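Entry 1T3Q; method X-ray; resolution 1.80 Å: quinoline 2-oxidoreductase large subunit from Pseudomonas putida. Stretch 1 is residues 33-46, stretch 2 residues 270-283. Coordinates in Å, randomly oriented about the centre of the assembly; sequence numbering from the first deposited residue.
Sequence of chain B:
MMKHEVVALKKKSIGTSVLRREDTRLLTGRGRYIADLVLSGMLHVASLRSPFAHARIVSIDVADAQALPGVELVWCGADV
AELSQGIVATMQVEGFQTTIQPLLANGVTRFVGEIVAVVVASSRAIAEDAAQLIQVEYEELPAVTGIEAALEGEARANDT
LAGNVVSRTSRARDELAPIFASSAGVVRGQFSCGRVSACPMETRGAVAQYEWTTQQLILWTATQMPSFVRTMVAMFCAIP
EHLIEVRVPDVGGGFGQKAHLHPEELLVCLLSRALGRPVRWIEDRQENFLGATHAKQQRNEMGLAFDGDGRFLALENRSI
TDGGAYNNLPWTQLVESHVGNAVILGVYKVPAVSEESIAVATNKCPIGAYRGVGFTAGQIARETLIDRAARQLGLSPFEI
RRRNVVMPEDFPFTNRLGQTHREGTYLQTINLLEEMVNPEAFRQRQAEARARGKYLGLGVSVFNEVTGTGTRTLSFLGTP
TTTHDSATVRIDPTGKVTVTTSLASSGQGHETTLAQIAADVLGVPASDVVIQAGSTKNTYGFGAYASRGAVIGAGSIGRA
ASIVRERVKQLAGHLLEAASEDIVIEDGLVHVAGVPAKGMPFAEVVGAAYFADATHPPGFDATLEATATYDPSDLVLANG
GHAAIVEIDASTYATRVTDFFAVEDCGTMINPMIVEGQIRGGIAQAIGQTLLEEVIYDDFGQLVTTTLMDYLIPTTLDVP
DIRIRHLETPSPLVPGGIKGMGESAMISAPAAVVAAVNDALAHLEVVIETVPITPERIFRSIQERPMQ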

# COMPACT_ATOMS: atom_id res chain seq x y z
N TYR B 33 -3.66 12.47 -0.60
CA TYR B 33 -4.24 12.87 0.67
C TYR B 33 -5.19 11.79 1.20
O TYR B 33 -5.53 10.84 0.49
CB TYR B 33 -4.97 14.21 0.52
CG TYR B 33 -4.09 15.33 -0.01
CD1 TYR B 33 -3.80 15.43 -1.37
CD2 TYR B 33 -3.57 16.30 0.85
CE1 TYR B 33 -3.01 16.47 -1.87
CE2 TYR B 33 -2.77 17.35 0.36
CZ TYR B 33 -2.50 17.42 -1.00
OH TYR B 33 -1.76 18.48 -1.49
N ILE B 34 -5.64 11.94 2.44
CA ILE B 34 -6.49 10.92 3.05
C ILE B 34 -7.74 10.54 2.24
O ILE B 34 -8.06 9.36 2.11
CB ILE B 34 -6.87 11.34 4.49
CG1 ILE B 34 -7.53 10.17 5.22
CG2 ILE B 34 -7.76 12.57 4.48
CD1 ILE B 34 -6.61 8.97 5.40
N ALA B 35 -8.44 11.53 1.69
CA ALA B 35 -9.65 11.25 0.92
C ALA B 35 -9.35 10.58 -0.42
O ALA B 35 -10.25 10.02 -1.05
CB ALA B 35 -10.45 12.54 0.70
N ASP B 36 -8.10 10.62 -0.86
CA ASP B 36 -7.72 10.02 -2.14
C ASP B 36 -7.46 8.52 -2.01
O ASP B 36 -7.42 7.81 -3.01
CB ASP B 36 -6.47 10.70 -2.72
CG ASP B 36 -6.63 12.20 -2.83
OD1 ASP B 36 -7.77 12.65 -3.04
OD2 ASP B 36 -5.61 12.93 -2.73
N LEU B 37 -7.28 8.04 -0.79
CA LEU B 37 -7.00 6.63 -0.57
C LEU B 37 -8.17 5.73 -0.96
O LEU B 37 -9.32 6.01 -0.65
CB LEU B 37 -6.63 6.39 0.90
CG LEU B 37 -6.24 4.95 1.28
CD1 LEU B 37 -4.88 4.60 0.69
CD2 LEU B 37 -6.20 4.82 2.80
N VAL B 38 -7.85 4.65 -1.66
CA VAL B 38 -8.86 3.68 -2.09
C VAL B 38 -8.47 2.30 -1.60
O VAL B 38 -7.39 1.80 -1.92
CB VAL B 38 -8.99 3.64 -3.63
CG1 VAL B 38 -9.95 2.51 -4.04
CG2 VAL B 38 -9.52 4.98 -4.14
N LEU B 39 -9.35 1.68 -0.82
CA LEU B 39 -9.12 0.34 -0.31
C LEU B 39 -10.28 -0.56 -0.72
O LEU B 39 -11.44 -0.14 -0.72
CB LEU B 39 -9.00 0.35 1.22
CG LEU B 39 -7.83 1.11 1.84
CD1 LEU B 39 -7.85 0.90 3.34
CD2 LEU B 39 -6.51 0.64 1.25
N SER B 40 -9.96 -1.80 -1.09
CA SER B 40 -10.97 -2.76 -1.52
C SER B 40 -12.02 -2.99 -0.43
O SER B 40 -11.68 -3.14 0.75
CB SER B 40 -10.29 -4.08 -1.89
OG SER B 40 -11.25 -5.04 -2.31
N GLY B 41 -13.28 -3.01 -0.84
CA GLY B 41 -14.38 -3.24 0.10
C GLY B 41 -14.62 -2.12 1.10
O GLY B 41 -15.40 -2.27 2.04
N MET B 42 -13.95 -1.00 0.88
CA MET B 42 -14.05 0.16 1.75
C MET B 42 -15.48 0.65 1.99
O MET B 42 -16.25 0.86 1.04
CB MET B 42 -13.21 1.29 1.14
CG MET B 42 -12.96 2.48 2.02
SD MET B 42 -11.72 3.52 1.23
CE MET B 42 -12.56 3.99 -0.27
N LEU B 43 -15.83 0.84 3.26
CA LEU B 43 -17.16 1.33 3.65
C LEU B 43 -17.04 2.78 4.13
O LEU B 43 -15.94 3.27 4.40
CB LEU B 43 -17.76 0.44 4.75
CG LEU B 43 -18.12 -0.98 4.31
CD1 LEU B 43 -18.49 -1.82 5.53
CD2 LEU B 43 -19.28 -0.92 3.32
N HIS B 44 -18.19 3.44 4.27
CA HIS B 44 -18.22 4.85 4.66
C HIS B 44 -19.03 5.16 5.90
O HIS B 44 -20.12 4.61 6.10
CB HIS B 44 -18.76 5.67 3.49
CG HIS B 44 -18.02 5.44 2.22
ND1 HIS B 44 -17.10 6.33 1.72
CD2 HIS B 44 -18.02 4.38 1.36
CE1 HIS B 44 -16.56 5.84 0.61
NE2 HIS B 44 -17.10 4.66 0.38
N VAL B 45 -18.51 6.05 6.74
CA VAL B 45 -19.22 6.42 7.95
C VAL B 45 -19.80 7.83 7.86
O VAL B 45 -19.20 8.72 7.25
CB VAL B 45 -18.30 6.32 9.20
CG1 VAL B 45 -17.20 7.35 9.13
CG2 VAL B 45 -19.11 6.49 10.48
N ALA B 46 -20.98 8.01 8.45
CA ALA B 46 -21.65 9.30 8.51
C ALA B 46 -22.08 9.44 9.96
O ALA B 46 -22.27 8.44 10.65
CB ALA B 46 -22.86 9.33 7.60
N LEU B 270 -12.47 0.96 15.57
CA LEU B 270 -13.45 0.09 16.21
C LEU B 270 -14.43 -0.45 15.18
O LEU B 270 -14.77 -1.63 15.20
CB LEU B 270 -14.21 0.87 17.29
CG LEU B 270 -13.40 1.30 18.52
CD1 LEU B 270 -14.27 2.14 19.43
CD2 LEU B 270 -12.88 0.08 19.25
N LEU B 271 -14.86 0.41 14.27
CA LEU B 271 -15.80 0.01 13.23
C LEU B 271 -15.20 -0.99 12.25
O LEU B 271 -15.86 -1.97 11.88
CB LEU B 271 -16.29 1.26 12.48
CG LEU B 271 -17.21 2.18 13.29
CD1 LEU B 271 -17.35 3.53 12.59
CD2 LEU B 271 -18.58 1.50 13.45
N SER B 272 -13.97 -0.76 11.82
CA SER B 272 -13.34 -1.68 10.89
C SER B 272 -13.13 -3.03 11.55
O SER B 272 -13.30 -4.07 10.91
CB SER B 272 -11.99 -1.13 10.41
OG SER B 272 -11.39 -2.07 9.53
N ARG B 273 -12.76 -3.04 12.83
CA ARG B 273 -12.56 -4.31 13.51
C ARG B 273 -13.90 -5.04 13.59
O ARG B 273 -13.97 -6.24 13.37
CB ARG B 273 -12.00 -4.09 14.92
CG ARG B 273 -11.70 -5.40 15.66
CD ARG B 273 -11.05 -5.16 17.02
NE ARG B 273 -11.92 -4.38 17.90
CZ ARG B 273 -11.62 -4.07 19.16
NH1 ARG B 273 -12.48 -3.35 19.88
NH2 ARG B 273 -10.48 -4.47 19.70
N ALA B 274 -14.96 -4.31 13.90
CA ALA B 274 -16.28 -4.90 14.02
C ALA B 274 -16.84 -5.45 12.71
O ALA B 274 -17.47 -6.50 12.69
CB ALA B 274 -17.26 -3.88 14.61
N LEU B 275 -16.59 -4.75 11.61
CA LEU B 275 -17.12 -5.16 10.31
C LEU B 275 -16.21 -6.04 9.46
O LEU B 275 -16.68 -6.67 8.51
CB LEU B 275 -17.53 -3.92 9.50
CG LEU B 275 -18.62 -3.03 10.11
CD1 LEU B 275 -18.71 -1.72 9.33
CD2 LEU B 275 -19.95 -3.76 10.10
N GLY B 276 -14.92 -6.06 9.77
CA GLY B 276 -14.01 -6.86 8.98
C GLY B 276 -13.76 -6.26 7.61
O GLY B 276 -13.42 -6.97 6.66
N ARG B 277 -13.97 -4.96 7.49
CA ARG B 277 -13.75 -4.25 6.23
C ARG B 277 -13.23 -2.85 6.52
O ARG B 277 -13.40 -2.33 7.63
CB ARG B 277 -15.06 -4.16 5.44
CG ARG B 277 -15.57 -5.51 4.97
CD ARG B 277 -16.91 -5.39 4.29
NE ARG B 277 -16.84 -4.61 3.06
CZ ARG B 277 -17.88 -4.39 2.27
NH1 ARG B 277 -19.07 -4.89 2.58
NH2 ARG B 277 -17.74 -3.66 1.17
N PRO B 278 -12.57 -2.22 5.54
CA PRO B 278 -12.05 -0.87 5.77
C PRO B 278 -13.19 0.11 6.01
O PRO B 278 -14.27 -0.02 5.43
CB PRO B 278 -11.29 -0.55 4.48
CG PRO B 278 -10.92 -1.89 3.95
CD PRO B 278 -12.17 -2.71 4.21
N VAL B 279 -12.96 1.09 6.88
CA VAL B 279 -13.97 2.10 7.18
C VAL B 279 -13.36 3.48 6.99
O VAL B 279 -12.38 3.83 7.65
CB VAL B 279 -14.50 1.96 8.61
CG1 VAL B 279 -15.51 3.07 8.90
CG2 VAL B 279 -15.13 0.59 8.81
N ARG B 280 -13.96 4.24 6.09
CA ARG B 280 -13.50 5.57 5.74
C ARG B 280 -14.32 6.70 6.35
O ARG B 280 -15.55 6.72 6.25
CB ARG B 280 -13.51 5.70 4.21
CG ARG B 280 -13.19 7.07 3.61
CD ARG B 280 -13.26 6.92 2.10
NE ARG B 280 -12.77 8.05 1.31
CZ ARG B 280 -13.51 9.08 0.95
NH1 ARG B 280 -12.97 10.05 0.22
NH2 ARG B 280 -14.79 9.16 1.30
N TRP B 281 -13.62 7.64 6.98
CA TRP B 281 -14.23 8.82 7.58
C TRP B 281 -13.60 10.07 6.98
O TRP B 281 -12.44 10.37 7.25
CB TRP B 281 -14.01 8.85 9.10
CG TRP B 281 -14.26 10.21 9.71
CD1 TRP B 281 -15.43 10.92 9.71
CD2 TRP B 281 -13.31 11.03 10.41
NE1 TRP B 281 -15.27 12.12 10.37
CE2 TRP B 281 -13.97 12.21 10.81
CE3 TRP B 281 -11.95 10.87 10.75
CZ2 TRP B 281 -13.34 13.23 11.53
CZ3 TRP B 281 -11.32 11.89 11.46
CH2 TRP B 281 -12.01 13.06 11.84
N ILE B 282 -14.36 10.78 6.15
CA ILE B 282 -13.90 12.02 5.54
C ILE B 282 -15.00 13.02 5.88
O ILE B 282 -16.09 12.96 5.31
CB ILE B 282 -13.75 11.91 4.01
CG1 ILE B 282 -12.72 10.84 3.65
CG2 ILE B 282 -13.36 13.26 3.42
CD1 ILE B 282 -11.30 11.16 4.11
N GLU B 283 -14.72 13.92 6.81
CA GLU B 283 -15.73 14.89 7.24
C GLU B 283 -15.93 16.03 6.26
O GLU B 283 -15.02 16.35 5.48
CB GLU B 283 -15.36 15.45 8.61
CG GLU B 283 -14.43 16.65 8.57
CD GLU B 283 -14.00 17.11 9.94
OE1 GLU B 283 -14.75 16.89 10.92
OE2 GLU B 283 -12.90 17.70 10.05
O HOH W 1 -10.03 7.66 1.45
O HOH W 2 -16.47 8.45 3.40
O HOH W 3 -17.11 9.48 5.73

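Strands 43-46 and 279-282 pair in parallel, with Leu43 opposite Val279 and His44 opposite Arg280. Three backbone hydrogen bonds form the ladder: Leu43 N donates to Pro278 O (2.8 Å), Arg280 N to Leu43 O (2.8 Å), and Val45 N to Arg280 O (3.1 Å). Beyond them the strands part, and water 3 bridges the gap, donating to Val45 O (2.7 Å) and Arg280 O (3.2 Å) while accepting from Ile282 N (3.1 Å).

Arg280, buried, with chi1 to chi3 all t, reaches to the 3-10 segment 34-36, and each of its three guanidinium nitrogens donates one hydrogen bond. Arg280 NH1 donates to Ala35 O (3.0 Å); Arg280 NE donates to water 1 (2.8 Å), which in turn donates to Ile34 O and Leu37 O; Arg280 NH2 donates to water 2 (2.8 Å), which also bonds His44 ND1 (2.8 Å).

A second arginine holds the turn from Leu39 to Met42. Both Arg277 NE and Arg277 NH2 donate to Gly41 O at 2.9 Å, a bifurcated arrangement whose bent angles follow from sharing one acceptor, while Leu43 CD2 covers one guanidinium face.

Apolar side chains add contacts that need no polar partner. Leu43 points to the same sheet face as Val279, and its CD1 meets Leu275 CD1 (3.8 Å) from the preceding helix; Val45, pointing toward the other stretch, packs its CG1 on Trp281 CB (3.5 Å). Leu39 CD1 touches Pro278 CB (3.9 Å), and Ile282 CD1 lies 3.8 Å from both Ile34 CG2 and Ala35 CB, beside the segment that Arg280 binds.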